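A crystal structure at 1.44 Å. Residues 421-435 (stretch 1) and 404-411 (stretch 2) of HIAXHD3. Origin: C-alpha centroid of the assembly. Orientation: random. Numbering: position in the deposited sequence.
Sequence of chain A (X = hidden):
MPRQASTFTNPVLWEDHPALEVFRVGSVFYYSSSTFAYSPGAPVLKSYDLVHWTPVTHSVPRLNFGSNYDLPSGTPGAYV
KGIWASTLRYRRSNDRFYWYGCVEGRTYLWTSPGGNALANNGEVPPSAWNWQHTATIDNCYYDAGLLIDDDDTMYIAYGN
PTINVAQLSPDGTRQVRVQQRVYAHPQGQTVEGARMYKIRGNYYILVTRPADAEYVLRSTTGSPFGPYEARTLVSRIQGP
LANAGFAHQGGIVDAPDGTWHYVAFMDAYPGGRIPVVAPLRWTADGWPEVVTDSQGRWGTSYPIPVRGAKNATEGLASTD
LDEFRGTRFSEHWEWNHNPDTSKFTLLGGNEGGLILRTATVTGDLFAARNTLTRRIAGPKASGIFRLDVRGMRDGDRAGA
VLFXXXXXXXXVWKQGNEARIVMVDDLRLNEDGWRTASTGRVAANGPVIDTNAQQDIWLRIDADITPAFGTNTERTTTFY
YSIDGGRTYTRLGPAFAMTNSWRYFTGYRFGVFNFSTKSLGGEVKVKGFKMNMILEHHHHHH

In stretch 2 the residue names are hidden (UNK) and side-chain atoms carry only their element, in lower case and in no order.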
# COMPACT_ATOMS: atom_id res chain seq x y z
N ILE A 421 -4.63 -30.73 7.60
CA ILE A 421 -3.78 -29.71 7.01
C ILE A 421 -3.50 -30.04 5.56
O ILE A 421 -3.25 -31.20 5.23
CB ILE A 421 -2.46 -29.57 7.80
CG1 ILE A 421 -2.80 -29.30 9.26
CG2 ILE A 421 -1.58 -28.46 7.25
CD1 ILE A 421 -1.65 -29.46 10.21
N VAL A 422 -3.57 -29.03 4.70
CA VAL A 422 -3.25 -29.14 3.28
C VAL A 422 -2.38 -27.96 2.84
O VAL A 422 -2.41 -26.87 3.45
CB VAL A 422 -4.54 -29.17 2.39
CG1 VAL A 422 -5.38 -30.42 2.68
CG2 VAL A 422 -5.37 -27.91 2.59
N MET A 423 -1.59 -28.19 1.79
CA MET A 423 -0.92 -27.10 1.09
C MET A 423 -1.48 -27.09 -0.33
O MET A 423 -1.46 -28.11 -0.98
CB MET A 423 0.62 -27.29 1.15
CG MET A 423 1.41 -26.14 0.55
SD MET A 423 1.58 -26.28 -1.25
CE MET A 423 2.57 -24.85 -1.71
N VAL A 424 -1.98 -25.93 -0.77
CA VAL A 424 -2.63 -25.72 -2.06
C VAL A 424 -1.82 -24.72 -2.90
O VAL A 424 -1.40 -23.64 -2.41
CB VAL A 424 -4.08 -25.20 -1.84
CG1 VAL A 424 -4.72 -24.68 -3.13
CG2 VAL A 424 -4.93 -26.26 -1.15
N ASP A 425 -1.61 -25.06 -4.17
CA ASP A 425 -0.94 -24.14 -5.07
C ASP A 425 -1.74 -24.00 -6.36
O ASP A 425 -2.87 -24.46 -6.44
CB ASP A 425 0.54 -24.54 -5.28
CG ASP A 425 0.71 -25.88 -5.99
OD1 ASP A 425 -0.26 -26.53 -6.42
OD2 ASP A 425 1.90 -26.27 -6.17
N ASP A 426 -1.16 -23.33 -7.36
CA ASP A 426 -1.83 -23.11 -8.65
C ASP A 426 -3.18 -22.37 -8.53
O ASP A 426 -4.12 -22.65 -9.27
CB ASP A 426 -2.01 -24.41 -9.43
CG ASP A 426 -2.36 -24.17 -10.89
OD1 ASP A 426 -1.76 -23.25 -11.51
OD2 ASP A 426 -3.25 -24.89 -11.41
N LEU A 427 -3.23 -21.41 -7.61
CA LEU A 427 -4.35 -20.47 -7.54
C LEU A 427 -3.98 -19.29 -8.41
O LEU A 427 -3.00 -18.60 -8.14
CB LEU A 427 -4.56 -20.00 -6.10
CG LEU A 427 -4.95 -21.01 -5.01
CD1 LEU A 427 -4.56 -20.52 -3.63
CD2 LEU A 427 -6.44 -21.30 -5.11
N ARG A 428 -4.73 -19.05 -9.48
CA ARG A 428 -4.31 -18.05 -10.47
C ARG A 428 -5.48 -17.23 -10.98
O ARG A 428 -6.53 -17.79 -11.31
CB ARG A 428 -3.65 -18.72 -11.69
CG ARG A 428 -2.35 -19.45 -11.41
CD ARG A 428 -1.74 -20.02 -12.67
NE ARG A 428 -2.51 -21.09 -13.29
CZ ARG A 428 -3.17 -20.98 -14.45
NH1 ARG A 428 -3.16 -19.83 -15.12
NH2 ARG A 428 -3.85 -22.01 -14.93
N LEU A 429 -5.25 -15.92 -11.10
CA LEU A 429 -6.11 -15.03 -11.88
C LEU A 429 -5.50 -14.85 -13.25
O LEU A 429 -4.28 -14.83 -13.38
CB LEU A 429 -6.17 -13.64 -11.24
CG LEU A 429 -6.87 -13.51 -9.90
CD1 LEU A 429 -6.76 -12.09 -9.35
CD2 LEU A 429 -8.32 -13.98 -10.02
N ASN A 430 -6.34 -14.66 -14.26
CA ASN A 430 -5.89 -14.33 -15.61
C ASN A 430 -5.60 -12.82 -15.65
O ASN A 430 -6.48 -12.03 -15.34
CB ASN A 430 -7.03 -14.67 -16.56
CG ASN A 430 -6.66 -14.51 -18.03
OD1 ASN A 430 -5.66 -13.91 -18.41
ND2 ASN A 430 -7.52 -15.05 -18.88
N GLU A 431 -4.38 -12.43 -16.03
CA GLU A 431 -4.02 -11.00 -16.08
C GLU A 431 -4.84 -10.21 -17.10
O GLU A 431 -4.91 -8.98 -17.02
CB GLU A 431 -2.54 -10.83 -16.42
CG GLU A 431 -1.57 -11.51 -15.47
CD GLU A 431 -0.14 -11.20 -15.85
OE1 GLU A 431 0.15 -11.12 -17.07
OE2 GLU A 431 0.68 -11.00 -14.94
N ASP A 432 -5.42 -10.92 -18.07
CA ASP A 432 -6.34 -10.29 -19.01
C ASP A 432 -7.76 -10.37 -18.46
O ASP A 432 -8.51 -11.30 -18.77
CB ASP A 432 -6.28 -10.96 -20.37
CG ASP A 432 -6.85 -10.09 -21.48
OD1 ASP A 432 -7.57 -9.12 -21.17
OD2 ASP A 432 -6.57 -10.37 -22.66
N GLY A 433 -8.09 -9.40 -17.62
CA GLY A 433 -9.45 -9.23 -17.11
C GLY A 433 -9.64 -9.62 -15.67
O GLY A 433 -10.68 -9.31 -15.10
N TRP A 434 -8.68 -10.35 -15.09
CA TRP A 434 -8.72 -10.77 -13.67
C TRP A 434 -9.83 -11.70 -13.27
O TRP A 434 -10.24 -11.72 -12.07
CB TRP A 434 -8.69 -9.56 -12.74
CG TRP A 434 -7.57 -8.65 -13.11
CD1 TRP A 434 -7.65 -7.38 -13.68
CD2 TRP A 434 -6.13 -8.94 -13.02
NE1 TRP A 434 -6.39 -6.88 -13.89
CE2 TRP A 434 -5.44 -7.77 -13.54
CE3 TRP A 434 -5.38 -10.03 -12.57
CZ2 TRP A 434 -4.04 -7.68 -13.56
CZ3 TRP A 434 -3.98 -9.94 -12.62
CH2 TRP A 434 -3.33 -8.79 -13.10
N ARG A 435 -10.32 -12.49 -14.24
CA ARG A 435 -11.15 -13.65 -13.93
C ARG A 435 -10.29 -14.80 -13.45
O ARG A 435 -9.11 -14.89 -13.77
CB ARG A 435 -11.98 -14.05 -15.15
CG ARG A 435 -13.10 -13.07 -15.42
CD ARG A 435 -13.73 -13.25 -16.79
NE ARG A 435 -14.63 -12.14 -17.09
CZ ARG A 435 -14.24 -10.91 -17.44
NH1 ARG A 435 -12.95 -10.60 -17.54
NH2 ARG A 435 -15.16 -9.98 -17.68
N UNK A 404 -1.73 -13.04 -3.96
CA UNK A 404 -1.56 -12.20 -5.14
C UNK A 404 -2.28 -12.93 -6.27
O UNK A 404 -3.02 -13.91 -6.05
c UNK A 404 -0.08 -11.95 -5.45
c UNK A 404 0.18 -10.62 -6.13
n UNK A 404 2.41 -7.76 -9.00
c UNK A 404 1.57 -10.54 -6.73
c UNK A 404 2.06 -8.98 -8.62
n UNK A 404 1.91 -9.93 -9.54
n UNK A 404 1.87 -9.23 -7.31
N UNK A 405 -2.05 -12.49 -7.51
CA UNK A 405 -2.67 -13.11 -8.68
C UNK A 405 -2.15 -14.53 -9.00
O UNK A 405 -2.81 -15.26 -9.71
c UNK A 405 -2.53 -12.23 -9.92
o UNK A 405 -0.25 -11.77 -9.33
o UNK A 405 -0.81 -11.71 -11.45
c UNK A 405 -1.09 -11.89 -10.26
N UNK A 406 -0.96 -14.89 -8.50
CA UNK A 406 -0.49 -16.29 -8.48
C UNK A 406 -0.23 -16.62 -7.02
O UNK A 406 0.71 -16.10 -6.43
c UNK A 406 2.62 -18.18 -9.69
c UNK A 406 1.14 -17.95 -9.53
n UNK A 406 5.27 -18.13 -10.63
c UNK A 406 4.30 -17.68 -11.43
c UNK A 406 0.80 -16.48 -9.28
n UNK A 406 4.57 -17.23 -12.64
n UNK A 406 3.04 -17.72 -11.01
N UNK A 407 -1.06 -17.47 -6.44
CA UNK A 407 -1.09 -17.64 -4.99
C UNK A 407 -0.93 -19.09 -4.53
O UNK A 407 -1.11 -20.02 -5.29
c UNK A 407 -2.39 -17.05 -4.45
N UNK A 408 -0.65 -19.29 -3.24
CA UNK A 408 -0.56 -20.61 -2.63
C UNK A 408 -0.87 -20.41 -1.18
O UNK A 408 -0.71 -19.29 -0.65
c UNK A 408 0.84 -21.22 -2.79
N UNK A 409 -1.27 -21.49 -0.51
CA UNK A 409 -1.57 -21.42 0.90
C UNK A 409 -1.31 -22.72 1.64
O UNK A 409 -1.20 -23.78 1.01
c UNK A 409 -4.17 -21.85 0.80
c UNK A 409 -2.99 -20.94 1.15
c UNK A 409 -6.43 -23.41 0.24
c UNK A 409 -6.18 -22.26 -0.52
o UNK A 409 -7.55 -24.16 0.04
c UNK A 409 -4.48 -23.00 1.57
c UNK A 409 -5.04 -21.50 -0.24
c UNK A 409 -5.60 -23.77 1.29
N UNK A 410 -1.16 -22.61 2.97
CA UNK A 410 -1.19 -23.77 3.83
C UNK A 410 -2.39 -23.54 4.76
O UNK A 410 -2.63 -22.41 5.23
c UNK A 410 1.42 -25.72 5.95
c UNK A 410 0.40 -22.77 5.54
c UNK A 410 0.12 -23.96 4.63
c UNK A 410 0.08 -25.30 5.38
N UNK A 411 -3.19 -24.57 4.98
CA UNK A 411 -4.41 -24.36 5.74
C UNK A 411 -5.05 -25.63 6.17
O UNK A 411 -4.43 -26.71 6.14
O HOH W 1 0.61 -9.59 -12.16
O HOH W 2 -0.48 -20.43 -7.90

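Position 404 carries seven side-chain atoms: three carbons, a nitrogen, then a carbon bearing two more nitrogens, a guanidinium on a long arm that makes no contact with stretch 1. It is Arg404. Its CA-to-CB bond points away from stretch 1, yet the extended chain brings its end nearer.

Position 405 has two carbons, the second carrying two oxygens, a carboxylate on a single methylene that lies near Trp434 and Glu431; it is Asp405. OD1 forms a salt bridge with NH1 of Arg404 at 2.8 Å. OD2 lies at the edge of the Trp434 ring, 3.8 Å from CZ3, and 3.9 Å from OE2 of Glu431. These like charges share water 1, which donates to Asp405 OD2 at 2.6 Å and Glu431 OE2 at 3.1 Å. The short side chain suits a buried place where a charge has such partners.

Position 406 repeats the three carbons, nitrogen and two-nitrogen carbon, its stem against Arg428; it is Arg406. Its CG lies 4.2 Å from CG of Arg428, the aliphatic stems meeting while its NH1 and NH2 bond elsewhere in the structure.

Position 407 has one carbon, its CB, 4.0 Å from CB of Leu427; it is Ala407, a small group on the same face as that larger neighbour.

Position 408 also has one carbon, its CB, 4.2 Å from both CE of Met423 and CB of Asp425; it is Ala408, filling a buried site with a single methyl.

Position 409 shows one carbon, then a six-carbon ring bearing an oxygen, lying against Val424 and Leu427; it is Tyr409. Val424 CB stands 3.7 Å from the ring centroid, over one face, in a CH-pi contact, while Leu427 CD1 approaches CD2 at 3.6 Å. A broad ring suits this apolar setting.

Position 410 has four carbons, forked at the first, one arm two carbons long, and touches Ile421; it is Ile410. Its CG1 meets CG2 of Ile421 at 4.0 Å, and its beta-branched shape suits a strand.

Position 411 has no side chain; its backbone N and O each bond Val422, N to O and O to N, at 2.9 Å. It is Gly411.

The contact is an antiparallel strand pair. Tyr409 and Val424 exchange N-to-O bonds of 2.9 Å in both directions. A beta bulge between Val424 and Leu427 shifts the register by one; beyond it, Ala407 N reaches Leu427 O at 2.8 Å, whereas Leu427 N to Ala407 O is weak at 3.4 Å. Water 2 donates to both carbonyls. Backbone bonds set the alignment; apolar packing around Tyr409 reinforces it.

Stretch 2 (404-411) RDRAAYIG
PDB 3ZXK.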